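Local coordinates for protein tryptophan synthase alpha chain (Campylobacter jejuni, PDB 3THA) that probably catalyses the aldol cleavage of indoleglycerol phosphate to indole and glyceraldehyde 3-phosphate, the alpha-subunit step of tryptophan synthesis, at residues 9-14 with 220-225; 16-21 with 228-233; 42-47 with 90-95; 118-123 with 140-145. All coordinates share one frame; numbering follows the deposited sequence.

The four contacts sit around one closed eight-stranded parallel barrel. Contact 1 brings the loop before the first strand, 15-21, against the start of the last, 223-226. Contact 2, about 16 Å away centre to centre, packs strand 15-21 against helix 228-233, which follows that last strand. Contact 3 pairs strands 44-48 and 90-94, and contact 4 pairs 117-121 with 143-148; each centre lies about 10 Å from the next in the run from contact 2 to contact 4. Contacts 1 and 2 join the chain's two ends where the barrel closes, whereas contacts 3 and 4 follow one another in between and build the wall that includes Glu-46, a predicted proton acceptor.

Contact 1: residues 9-14 with 220-225; sequences KFYKEN and VADGVI
Asn-14 and Tyr-11 make the main contacts of 9-14 with 220-225, and both work on the backbone around Asp-222. The packing is largely van der Waals. Asn-14 has CG anti to its backbone N (chi1 -150°), and its amide lies against the peptide that joins Asp-222 to Gly-223: OD1 rests against the bare CA of Gly-223 at 3.2 Å, while ND2 comes within 3.4 Å of Asp-222 C. OD1 also touches Val-224 CG2 at 3.6 Å. Tyr-11 approaches Asp-222 O obliquely, with CE2 3.4 Å away, and sets its OH 3.5 Å from Asp-222 CB.

This is the seam of the TIM barrel, where the loop entering the first strand runs beside the last; the backbone of Val-224 goes on to bond with Ala-15 and Val-17.

Polar contacts are weaker. Asn-14 CA gives a CA-H...O contact to Asp-222 O at 3.5 Å. A water bonds to Gly-223 O at 2.6 Å and takes weak bonds from Asn-14 ND2 and Ala-221 N; asparagine suits the place in that its amide offers an N-H to this water. The Asp-222 carboxylate is engaged elsewhere, by a salt bridge to Arg-195 and a hydrogen bond from Ile-202 N.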
loop_
_atom_site.group_PDB
_atom_site.type_symbol
_atom_site.label_atom_id
_atom_site.label_comp_id
_atom_site.label_asym_id
_atom_site.label_seq_id
_atom_site.Cartn_x
_atom_site.Cartn_y
_atom_site.Cartn_z
ATOM N N LYS B 9 27.366 -2.751 11.329
ATOM C CA LYS B 9 27.807 -3.951 12.079
ATOM C C LYS B 9 27.131 -5.254 11.635
ATOM O O LYS B 9 27.415 -6.319 12.190
ATOM C CB LYS B 9 27.649 -3.747 13.597
ATOM C CG LYS B 9 28.957 -3.313 14.278
ATOM C CD LYS B 9 28.729 -2.370 15.462
ATOM C CE LYS B 9 29.950 -1.458 15.638
ATOM N NZ LYS B 9 29.529 -0.015 15.735
ATOM N N PHE B 10 26.253 -5.161 10.633
ATOM C CA PHE B 10 25.405 -6.273 10.233
ATOM C C PHE B 10 25.712 -6.836 8.859
ATOM O O PHE B 10 25.060 -7.777 8.419
ATOM C CB PHE B 10 23.931 -5.870 10.341
ATOM C CG PHE B 10 23.412 -5.909 11.748
ATOM C CD1 PHE B 10 23.448 -4.769 12.548
ATOM C CD2 PHE B 10 22.941 -7.104 12.294
ATOM C CE1 PHE B 10 22.998 -4.812 13.875
ATOM C CE2 PHE B 10 22.479 -7.149 13.615
ATOM C CZ PHE B 10 22.507 -5.998 14.410
ATOM N N TYR B 11 26.729 -6.282 8.207
ATOM C CA TYR B 11 27.085 -6.667 6.845
ATOM C C TYR B 11 28.550 -6.330 6.546
ATOM O O TYR B 11 29.153 -5.521 7.248
ATOM C CB TYR B 11 26.120 -5.992 5.846
ATOM C CG TYR B 11 26.284 -4.484 5.678
ATOM C CD1 TYR B 11 25.589 -3.588 6.479
ATOM C CD2 TYR B 11 27.145 -3.968 4.706
ATOM C CE1 TYR B 11 25.748 -2.192 6.302
ATOM C CE2 TYR B 11 27.318 -2.605 4.533
ATOM C CZ TYR B 11 26.616 -1.723 5.327
ATOM O OH TYR B 11 26.808 -0.382 5.126
ATOM N N LYS B 12 29.125 -6.946 5.517
ATOM C CA LYS B 12 30.548 -6.759 5.239
ATOM C C LYS B 12 30.832 -5.706 4.156
ATOM O O LYS B 12 31.403 -4.651 4.450
ATOM C CB LYS B 12 31.239 -8.089 4.930
ATOM C CG LYS B 12 30.925 -9.211 5.950
ATOM C CD LYS B 12 31.563 -10.543 5.552
ATOM C CE LYS B 12 31.027 -11.713 6.372
ATOM N NZ LYS B 12 31.794 -12.985 6.069
ATOM N N GLU B 13 30.473 -5.987 2.905
ATOM C CA GLU B 13 30.624 -4.974 1.852
ATOM C C GLU B 13 29.262 -4.339 1.644
ATOM O O GLU B 13 29.057 -3.161 1.926
ATOM C CB GLU B 13 31.138 -5.592 0.534
ATOM C CG GLU B 13 32.619 -5.335 0.202
ATOM C CD GLU B 13 32.959 -3.832 0.019
ATOM O OE1 GLU B 13 32.176 -3.073 -0.624
ATOM O OE2 GLU B 13 34.036 -3.417 0.515
ATOM N N ASN B 14 28.315 -5.148 1.196
ATOM C CA ASN B 14 26.992 -4.666 0.853
ATOM C C ASN B 14 25.948 -5.447 1.630
ATOM O O ASN B 14 26.160 -6.608 1.946
ATOM C CB ASN B 14 26.768 -4.842 -0.631
ATOM C CG ASN B 14 25.865 -3.832 -1.173
ATOM O OD1 ASN B 14 24.664 -4.064 -1.273
ATOM N ND2 ASN B 14 26.412 -2.667 -1.520
ATOM N N VAL B 220 25.715 0.655 -6.234
ATOM C CA VAL B 220 25.020 1.923 -6.207
ATOM C C VAL B 220 25.196 2.500 -4.820
ATOM O O VAL B 220 25.561 3.656 -4.682
ATOM C CB VAL B 220 23.535 1.750 -6.596
ATOM C CG1 VAL B 220 22.711 2.940 -6.171
ATOM C CG2 VAL B 220 23.412 1.519 -8.093
ATOM N N ALA B 221 25.001 1.667 -3.797
ATOM C CA ALA B 221 25.019 2.135 -2.407
ATOM C C ALA B 221 25.689 1.169 -1.422
ATOM O O ALA B 221 26.772 0.652 -1.702
ATOM C CB ALA B 221 23.610 2.493 -1.958
ATOM N N ASP B 222 25.054 0.946 -0.269
ATOM C CA ASP B 222 25.631 0.134 0.808
ATOM C C ASP B 222 24.831 -1.134 1.087
ATOM O O ASP B 222 25.216 -1.910 1.960
ATOM C CB ASP B 222 25.643 0.945 2.117
ATOM C CG ASP B 222 26.544 2.143 2.056
ATOM O OD1 ASP B 222 27.619 2.080 1.419
ATOM O OD2 ASP B 222 26.186 3.153 2.660
ATOM N N GLY B 223 23.686 -1.296 0.416
ATOM C CA GLY B 223 22.746 -2.388 0.675
ATOM C C GLY B 223 21.671 -2.470 -0.401
ATOM O O GLY B 223 21.522 -1.536 -1.204
ATOM N N VAL B 224 20.923 -3.576 -0.423
ATOM C CA VAL B 224 19.920 -3.818 -1.464
ATOM C C VAL B 224 18.723 -4.472 -0.801
ATOM O O VAL B 224 18.916 -5.348 0.053
ATOM C CB VAL B 224 20.492 -4.774 -2.529
ATOM C CG1 VAL B 224 19.409 -5.258 -3.472
ATOM C CG2 VAL B 224 21.645 -4.119 -3.287
ATOM N N ILE B 225 17.508 -4.051 -1.176
ATOM C CA ILE B 225 16.280 -4.502 -0.504
ATOM C C ILE B 225 15.339 -5.212 -1.466
ATOM O O ILE B 225 14.749 -4.554 -2.321
ATOM C CB ILE B 225 15.512 -3.319 0.106
ATOM C CG1 ILE B 225 16.426 -2.459 0.971
ATOM C CG2 ILE B 225 14.299 -3.786 0.913
ATOM C CD1 ILE B 225 15.726 -1.243 1.595
HETATM O O HOH W 1 23.539 -1.231 -2.875
#

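Contact 2: residues 16-21 with 228-233; sequences NVAYTV and TSIVKC
Ala-18 is the first residue of strand 16-21 to meet the helix: its CB lies 4.0 Å from Ile-230 CG1, and the small methyl suits a place where a branched side chain packs close to the strand. At Tyr-19 the backbone makes the next contact, with the carbonyl O modelled 3.0 Å from Ile-230 CG2. So short an approach is doubtful in detail, and the unusual chi1 of Ile-230 (-98°) leaves the exact position of its side chain uncertain. The Tyr-19 ring, with CG anti to the backbone N (chi1 165°), runs alongside Val-231, pointing the same way, and Val-231 CG2 lies at the ring edge near its plane, 3.9 Å from CD2.

Strand and helix cross at -55°, with axes 6.9 Å apart. The short helix comes directly after the last barrel strand, where TIM-barrel enzymes of this family carry an extra helix whose N terminus binds the substrate phosphate; 228-233 is probably its counterpart.

Thr-20 offers its CA to Val-231 CG2 at 4.1 Å. Val-21 then closes on the same methyl, its CG2 3.9 Å from Val-231 CG2. Touching three successive strand residues with one methyl suits a compact branched valine, which Ile-60 of helix 60-70 also meets.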
loop_
_atom_site.group_PDB
_atom_site.type_symbol
_atom_site.label_atom_id
_atom_site.label_comp_id
_atom_site.label_asym_id
_atom_site.label_seq_id
_atom_site.Cartn_x
_atom_site.Cartn_y
_atom_site.Cartn_z
ATOM N N ASN B 16 22.520 -7.442 2.227
ATOM C CA ASN B 16 21.356 -8.069 1.656
ATOM C C ASN B 16 20.166 -7.893 2.579
ATOM O O ASN B 16 20.208 -8.309 3.735
ATOM C CB ASN B 16 21.624 -9.528 1.359
ATOM C CG ASN B 16 22.836 -9.715 0.503
ATOM O OD1 ASN B 16 23.075 -8.946 -0.414
ATOM N ND2 ASN B 16 23.618 -10.745 0.797
ATOM N N VAL B 17 19.126 -7.234 2.075
ATOM C CA VAL B 17 17.967 -6.902 2.892
ATOM C C VAL B 17 16.778 -7.534 2.227
ATOM O O VAL B 17 16.661 -7.492 1.018
ATOM C CB VAL B 17 17.713 -5.365 2.980
ATOM C CG1 VAL B 17 16.549 -5.071 3.947
ATOM C CG2 VAL B 17 18.971 -4.657 3.433
ATOM N N ALA B 18 15.890 -8.111 3.013
ATOM C CA ALA B 18 14.751 -8.752 2.449
ATOM C C ALA B 18 13.522 -8.467 3.266
ATOM O O ALA B 18 13.576 -8.217 4.481
ATOM C CB ALA B 18 14.994 -10.291 2.350
ATOM N N TYR B 19 12.395 -8.570 2.605
ATOM C CA TYR B 19 11.142 -8.397 3.275
ATOM C C TYR B 19 10.337 -9.680 3.114
ATOM O O TYR B 19 10.385 -10.323 2.045
ATOM C CB TYR B 19 10.450 -7.164 2.644
ATOM C CG TYR B 19 8.988 -7.011 2.947
ATOM C CD1 TYR B 19 8.564 -6.142 3.934
ATOM C CD2 TYR B 19 8.024 -7.688 2.198
ATOM C CE1 TYR B 19 7.220 -5.996 4.243
ATOM C CE2 TYR B 19 6.672 -7.537 2.484
ATOM C CZ TYR B 19 6.278 -6.690 3.520
ATOM O OH TYR B 19 4.941 -6.510 3.832
ATOM N N THR B 20 9.602 -10.053 4.160
ATOM C CA THR B 20 8.621 -11.140 4.096
ATOM C C THR B 20 7.392 -10.735 4.901
ATOM O O THR B 20 7.452 -9.871 5.788
ATOM C CB THR B 20 9.151 -12.534 4.665
ATOM O OG1 THR B 20 8.208 -13.589 4.387
ATOM C CG2 THR B 20 9.351 -12.500 6.177
ATOM N N VAL B 21 6.284 -11.387 4.594
ATOM C CA VAL B 21 5.063 -11.213 5.345
ATOM C C VAL B 21 4.957 -12.374 6.349
ATOM O O VAL B 21 4.860 -13.528 5.966
ATOM C CB VAL B 21 3.823 -11.221 4.409
ATOM C CG1 VAL B 21 2.588 -10.693 5.166
ATOM C CG2 VAL B 21 4.068 -10.368 3.183
ATOM N N THR B 228 8.621 -7.718 -3.009
ATOM C CA THR B 228 7.725 -8.539 -3.801
ATOM C C THR B 228 8.294 -9.923 -4.089
ATOM O O THR B 228 7.686 -10.912 -3.692
ATOM C CB THR B 228 7.366 -7.822 -5.123
ATOM O OG1 THR B 228 8.581 -7.512 -5.862
ATOM C CG2 THR B 228 6.597 -6.522 -4.772
ATOM N N SER B 229 9.459 -9.971 -4.737
ATOM C CA SER B 229 10.093 -11.209 -5.156
ATOM C C SER B 229 10.352 -12.248 -4.082
ATOM O O SER B 229 10.115 -13.426 -4.327
ATOM C CB SER B 229 11.395 -10.909 -5.850
ATOM O OG SER B 229 11.090 -10.416 -7.110
ATOM N N ILE B 230 10.864 -11.832 -2.921
ATOM C CA ILE B 230 11.116 -12.761 -1.827
ATOM C C ILE B 230 9.783 -13.357 -1.420
ATOM O O ILE B 230 9.637 -14.570 -1.377
ATOM C CB ILE B 230 11.851 -12.106 -0.611
ATOM C CG1 ILE B 230 13.364 -12.378 -0.663
ATOM C CG2 ILE B 230 11.419 -12.756 0.717
ATOM C CD1 ILE B 230 14.087 -11.775 -1.806
ATOM N N VAL B 231 8.796 -12.505 -1.172
ATOM C CA VAL B 231 7.459 -12.992 -0.865
ATOM C C VAL B 231 7.000 -14.061 -1.895
ATOM O O VAL B 231 6.340 -15.043 -1.522
ATOM C CB VAL B 231 6.425 -11.829 -0.711
ATOM C CG1 VAL B 231 5.003 -12.378 -0.482
ATOM C CG2 VAL B 231 6.815 -10.918 0.458
ATOM N N LYS B 232 7.395 -13.902 -3.164
ATOM C CA LYS B 232 6.952 -14.824 -4.208
ATOM C C LYS B 232 7.584 -16.197 -3.970
ATOM O O LYS B 232 6.998 -17.212 -4.317
ATOM C CB LYS B 232 7.170 -14.273 -5.650
ATOM C CG LYS B 232 8.473 -14.684 -6.391
ATOM C CD LYS B 232 8.477 -14.248 -7.889
ATOM C CE LYS B 232 8.752 -12.719 -8.068
ATOM N NZ LYS B 232 9.088 -12.279 -9.473
ATOM N N CYS B 233 8.758 -16.211 -3.347
ATOM C CA CYS B 233 9.416 -17.479 -2.954
ATOM C C CYS B 233 8.564 -18.235 -1.957
ATOM O O CYS B 233 8.437 -19.415 -2.033
ATOM C CB CYS B 233 10.809 -17.224 -2.355
ATOM S SG CYS B 233 11.893 -16.375 -3.533
#

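Contact 3: residues 42-47 with 90-95; sequences IDILEL and ALVFMV
Two neighbouring parallel strands of the TIM barrel meet here, and one carries Glu-46, predicted to be a catalytic proton acceptor. Ile-44 to Leu-47 pair in order with Ala-90 to Phe-93, the short strand axes 28° apart, and five backbone hydrogen bonds alternate between the strands. Ala-90 N bonds to Asp-43 O, Leu-45 N to Ala-90 O and Val-92 N to Leu-45 O. The next, from Leu-47 N to Val-92 O, is the shortest at 2.6 Å. The middle three donors lie nearly on the line of the C=O bond they address; the last, Met-94 N, differs, sitting 56° out of the plane of the Leu-47 carbonyl.

Side chains alternate between the two faces. Ile-44, Glu-46, Ala-90 and Val-92 share one, where the single methyl of Ala-90 sits 4.0 Å from Ile-44 CG2, which also meets Val-92 CG2 at 4.0 Å. Leu-45, Leu-47, Leu-91 and Phe-93 share the other; of these Leu-47, Leu-91 and Phe-93 touch Leu-82 of helix 75-83, and Phe-93 also Phe-79, bulky apolar groups that suit the layer between sheet and helices. There Leu-47 CB lies 4.1 Å from Phe-93 CD1, and Leu-47 O meets the edge of that ring in its plane. Glu-46 has CG beside its backbone N (chi1 -52°) and an extended chain to CD. Its OE1 lies 3.6 Å from SE of the selenomethionine Met-94.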
loop_
_atom_site.group_PDB
_atom_site.type_symbol
_atom_site.label_atom_id
_atom_site.label_comp_id
_atom_site.label_asym_id
_atom_site.label_seq_id
_atom_site.Cartn_x
_atom_site.Cartn_y
_atom_site.Cartn_z
ATOM N N ILE B 42 20.926 -13.415 3.920
ATOM C CA ILE B 42 20.258 -12.155 4.294
ATOM C C ILE B 42 20.836 -11.596 5.595
ATOM O O ILE B 42 20.936 -12.314 6.602
ATOM C CB ILE B 42 18.762 -12.394 4.483
ATOM C CG1 ILE B 42 18.158 -12.906 3.168
ATOM C CG2 ILE B 42 18.062 -11.154 5.031
ATOM C CD1 ILE B 42 16.783 -13.538 3.328
ATOM N N ASP B 43 21.190 -10.308 5.573
ATOM C CA ASP B 43 21.842 -9.644 6.692
ATOM C C ASP B 43 20.810 -8.938 7.571
ATOM O O ASP B 43 20.959 -8.896 8.800
ATOM C CB ASP B 43 22.851 -8.619 6.182
ATOM C CG ASP B 43 23.954 -9.245 5.351
ATOM O OD1 ASP B 43 24.467 -10.323 5.740
ATOM O OD2 ASP B 43 24.331 -8.649 4.316
ATOM N N ILE B 44 19.778 -8.376 6.941
ATOM C CA ILE B 44 18.742 -7.650 7.647
ATOM C C ILE B 44 17.414 -8.091 7.084
ATOM O O ILE B 44 17.205 -7.978 5.892
ATOM C CB ILE B 44 18.892 -6.143 7.398
ATOM C CG1 ILE B 44 20.292 -5.728 7.762
ATOM C CG2 ILE B 44 17.798 -5.314 8.140
ATOM C CD1 ILE B 44 20.728 -4.486 7.107
ATOM N N LEU B 45 16.514 -8.560 7.942
ATOM C CA LEU B 45 15.188 -8.910 7.504
ATOM C C LEU B 45 14.150 -7.900 7.907
ATOM O O LEU B 45 14.089 -7.499 9.104
ATOM C CB LEU B 45 14.793 -10.258 8.081
ATOM C CG LEU B 45 13.483 -10.816 7.554
ATOM C CD1 LEU B 45 13.659 -11.182 6.081
ATOM C CD2 LEU B 45 13.042 -12.043 8.408
ATOM N N GLU B 46 13.302 -7.515 6.950
ATOM C CA GLU B 46 12.141 -6.687 7.270
ATOM C C GLU B 46 10.893 -7.552 7.453
ATOM O O GLU B 46 10.596 -8.413 6.643
ATOM C CB GLU B 46 11.899 -5.633 6.184
ATOM C CG GLU B 46 13.149 -4.790 5.843
ATOM C CD GLU B 46 12.944 -3.851 4.648
ATOM O OE1 GLU B 46 11.963 -4.038 3.916
ATOM O OE2 GLU B 46 13.790 -2.952 4.420
ATOM N N LEU B 47 10.156 -7.306 8.517
ATOM C CA LEU B 47 9.077 -8.187 8.870
ATOM C C LEU B 47 7.773 -7.429 8.674
ATOM O O LEU B 47 7.427 -6.566 9.493
ATOM C CB LEU B 47 9.207 -8.632 10.333
ATOM C CG LEU B 47 10.485 -9.284 10.874
ATOM C CD1 LEU B 47 10.314 -9.570 12.364
ATOM C CD2 LEU B 47 10.734 -10.557 10.145
ATOM N N ALA B 90 19.694 -8.762 11.832
ATOM C CA ALA B 90 18.867 -7.627 12.230
ATOM C C ALA B 90 17.413 -7.827 11.832
ATOM O O ALA B 90 17.116 -8.144 10.659
ATOM C CB ALA B 90 19.404 -6.321 11.640
ATOM N N LEU B 91 16.523 -7.593 12.798
ATOM C CA LEU B 91 15.089 -7.634 12.591
ATOM C C LEU B 91 14.471 -6.218 12.595
ATOM O O LEU B 91 14.671 -5.431 13.525
ATOM C CB LEU B 91 14.452 -8.530 13.646
ATOM C CG LEU B 91 14.974 -9.979 13.647
ATOM C CD1 LEU B 91 14.354 -10.794 14.763
ATOM C CD2 LEU B 91 14.752 -10.668 12.261
ATOM N N VAL B 92 13.746 -5.906 11.526
ATOM C CA VAL B 92 13.158 -4.600 11.315
ATOM C C VAL B 92 11.656 -4.769 10.989
ATOM O O VAL B 92 11.296 -5.480 10.049
ATOM C CB VAL B 92 13.872 -3.860 10.141
ATOM C CG1 VAL B 92 13.087 -2.628 9.695
ATOM C CG2 VAL B 92 15.259 -3.422 10.580
ATOM N N PHE B 93 10.785 -4.142 11.780
ATOM C CA PHE B 93 9.384 -4.095 11.428
ATOM C C PHE B 93 9.143 -3.184 10.250
ATOM O O PHE B 93 9.721 -2.108 10.141
ATOM C CB PHE B 93 8.532 -3.628 12.587
ATOM C CG PHE B 93 8.121 -4.716 13.508
ATOM C CD1 PHE B 93 7.728 -5.956 13.015
ATOM C CD2 PHE B 93 8.106 -4.502 14.869
ATOM C CE1 PHE B 93 7.340 -6.976 13.869
ATOM C CE2 PHE B 93 7.734 -5.530 15.753
ATOM C CZ PHE B 93 7.343 -6.752 15.250
HETATM N N MSE B 94 8.285 -3.623 9.353
HETATM C CA MSE B 94 7.692 -2.743 8.386
HETATM C C MSE B 94 6.203 -2.997 8.546
HETATM O O MSE B 94 5.721 -4.041 8.195
HETATM C CB MSE B 94 8.212 -3.056 6.995
HETATM C CG MSE B 94 7.534 -2.369 5.870
HETATM SE SE MSE B 94 8.879 -2.284 4.457
HETATM C CE MSE B 94 7.817 -1.710 3.007
ATOM N N VAL B 95 5.503 -2.048 9.150
ATOM C CA VAL B 95 4.070 -2.118 9.374
ATOM C C VAL B 95 3.455 -0.763 9.051
ATOM O O VAL B 95 4.118 0.248 9.096
ATOM C CB VAL B 95 3.743 -2.428 10.888
ATOM C CG1 VAL B 95 4.149 -3.834 11.260
ATOM C CG2 VAL B 95 4.420 -1.447 11.801
#

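Contact 4: residues 118-123 with 140-145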
loop_
_atom_site.group_PDB
_atom_site.type_symbol
_atom_site.label_atom_id
_atom_site.label_comp_id
_atom_site.label_asym_id
_atom_site.label_seq_id
_atom_site.Cartn_x
_atom_site.Cartn_y
_atom_site.Cartn_z
ATOM N N CYS B 118 15.161 -3.741 15.884
ATOM C CA CYS B 118 16.114 -2.636 15.985
ATOM C C CYS B 118 15.657 -1.417 15.204
ATOM O O CYS B 118 16.273 -0.362 15.328
ATOM C CB CYS B 118 17.500 -3.088 15.490
ATOM S SG CYS B 118 17.554 -3.274 13.691
ATOM N N ALA B 119 14.602 -1.554 14.383
ATOM C CA ALA B 119 14.097 -0.434 13.560
ATOM C C ALA B 119 12.689 -0.646 13.027
ATOM O O ALA B 119 12.264 -1.785 12.814
ATOM C CB ALA B 119 15.020 -0.185 12.406
ATOM N N LEU B 120 11.989 0.452 12.738
ATOM C CA LEU B 120 10.668 0.391 12.149
ATOM C C LEU B 120 10.690 1.166 10.876
ATOM O O LEU B 120 11.271 2.238 10.826
ATOM C CB LEU B 120 9.648 1.074 13.047
ATOM C CG LEU B 120 9.652 0.801 14.554
ATOM C CD1 LEU B 120 8.682 1.757 15.237
ATOM C CD2 LEU B 120 9.230 -0.632 14.842
ATOM N N ILE B 121 10.042 0.637 9.847
ATOM C CA ILE B 121 9.729 1.373 8.660
ATOM C C ILE B 121 8.194 1.472 8.618
ATOM O O ILE B 121 7.506 0.446 8.632
ATOM C CB ILE B 121 10.160 0.584 7.430
ATOM C CG1 ILE B 121 11.620 0.144 7.548
ATOM C CG2 ILE B 121 9.888 1.369 6.125
ATOM C CD1 ILE B 121 12.066 -0.771 6.431
ATOM N N VAL B 122 7.642 2.683 8.545
ATOM C CA VAL B 122 6.187 2.842 8.525
ATOM C C VAL B 122 5.799 3.509 7.213
ATOM O O VAL B 122 5.990 4.735 7.044
ATOM C CB VAL B 122 5.651 3.660 9.731
ATOM C CG1 VAL B 122 4.142 3.559 9.781
ATOM C CG2 VAL B 122 6.276 3.151 11.109
ATOM N N PRO B 123 5.321 2.695 6.253
ATOM C CA PRO B 123 4.933 3.209 4.977
ATOM C C PRO B 123 3.809 4.182 5.184
ATOM O O PRO B 123 2.886 3.918 5.998
ATOM C CB PRO B 123 4.354 1.949 4.242
ATOM C CG PRO B 123 5.048 0.829 4.897
ATOM C CD PRO B 123 5.159 1.224 6.329
ATOM N N TYR B 140 13.406 4.484 23.318
ATOM C CA TYR B 140 13.823 3.080 23.466
ATOM C C TYR B 140 14.992 2.681 22.561
ATOM O O TYR B 140 15.321 1.496 22.444
ATOM C CB TYR B 140 12.631 2.146 23.240
ATOM C CG TYR B 140 11.563 2.271 24.300
ATOM C CD1 TYR B 140 10.413 3.028 24.063
ATOM C CD2 TYR B 140 11.708 1.646 25.551
ATOM C CE1 TYR B 140 9.407 3.151 25.035
ATOM C CE2 TYR B 140 10.723 1.772 26.544
ATOM C CZ TYR B 140 9.573 2.531 26.282
ATOM O OH TYR B 140 8.579 2.669 27.245
ATOM N N ASN B 141 15.618 3.680 21.939
ATOM C CA ASN B 141 16.736 3.457 21.030
ATOM C C ASN B 141 16.384 2.533 19.862
ATOM O O ASN B 141 17.056 1.535 19.598
ATOM C CB ASN B 141 17.945 2.920 21.795
ATOM C CG ASN B 141 18.792 4.018 22.407
ATOM O OD1 ASN B 141 18.689 5.202 22.062
ATOM N ND2 ASN B 141 19.669 3.619 23.294
ATOM N N ILE B 142 15.282 2.872 19.205
ATOM C CA ILE B 142 14.805 2.198 18.018
ATOM C C ILE B 142 14.829 3.289 16.979
ATOM O O ILE B 142 14.440 4.431 17.235
ATOM C CB ILE B 142 13.369 1.687 18.212
ATOM C CG1 ILE B 142 13.372 0.367 18.957
ATOM C CG2 ILE B 142 12.723 1.443 16.908
ATOM C CD1 ILE B 142 13.411 -0.840 18.047
ATOM N N ALA B 143 15.330 2.954 15.814
ATOM C CA ALA B 143 15.340 3.894 14.744
ATOM C C ALA B 143 14.013 3.823 13.982
ATOM O O ALA B 143 13.512 2.725 13.671
ATOM C CB ALA B 143 16.508 3.578 13.819
ATOM N N LEU B 144 13.466 5.002 13.685
ATOM C CA LEU B 144 12.379 5.193 12.717
ATOM C C LEU B 144 12.980 5.587 11.367
ATOM O O LEU B 144 13.532 6.689 11.221
ATOM C CB LEU B 144 11.418 6.305 13.184
ATOM C CG LEU B 144 10.215 6.433 12.266
ATOM C CD1 LEU B 144 9.436 5.069 12.221
ATOM C CD2 LEU B 144 9.294 7.527 12.683
ATOM N N ILE B 145 12.869 4.700 10.391
ATOM C CA ILE B 145 13.701 4.728 9.221
ATOM C C ILE B 145 13.150 5.748 8.257
ATOM O O ILE B 145 11.933 5.830 8.062
ATOM C CB ILE B 145 13.770 3.300 8.576
ATOM C CG1 ILE B 145 14.320 2.264 9.556
ATOM C CG2 ILE B 145 14.506 3.268 7.218
ATOM C CD1 ILE B 145 15.814 2.407 9.870
HETATM O O HOH W 2 9.380 4.868 7.874
#
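Two torsions of Ile-145 turn its side chain back over strand 118-121: chi1 (-59°) sets CG1 beside the backbone N, 3.3 Å from Leu-120 O, and chi2 (-71°) swings CD1 to 3.7 Å from Ala-119 CB. Leu-144 instead holds CG anti to its backbone N (chi1 -175°). Its CD1 packs 3.9 Å from Val-122 CG2. Ile-142 crosses Leu-120 at about a right angle, CG2 against CG.

The strands belong to a beta-alpha-beta crossover of the TIM barrel, with helix 131-140 between them. That helix ends in a Schellman motif at Asn-141, whose positive phi turns the chain toward its strand. Leu-120 and Leu-144 share the face covered by the helix, and their long apolar side chains reach it, Leu-120 at Cys-137 and Leu-144 at Leu-133 and Ile-134. Ala-119 and Ala-143 pair on the other face, where the small methyl of Ala-119 is touched by Ile-145 CD1 and, from the adjoining strand, by Val-92.

Backbone bonds hold the pairing: Leu-120 N to Ala-143 O at 2.9 Å and Ile-145 N to Leu-120 O at 3.0 Å, preceded by a weak one from Ala-143 N to Cys-118 O. Farther on, a water links the two segments, accepting from Val-122 N and donating to Ile-145 O at 2.7 Å.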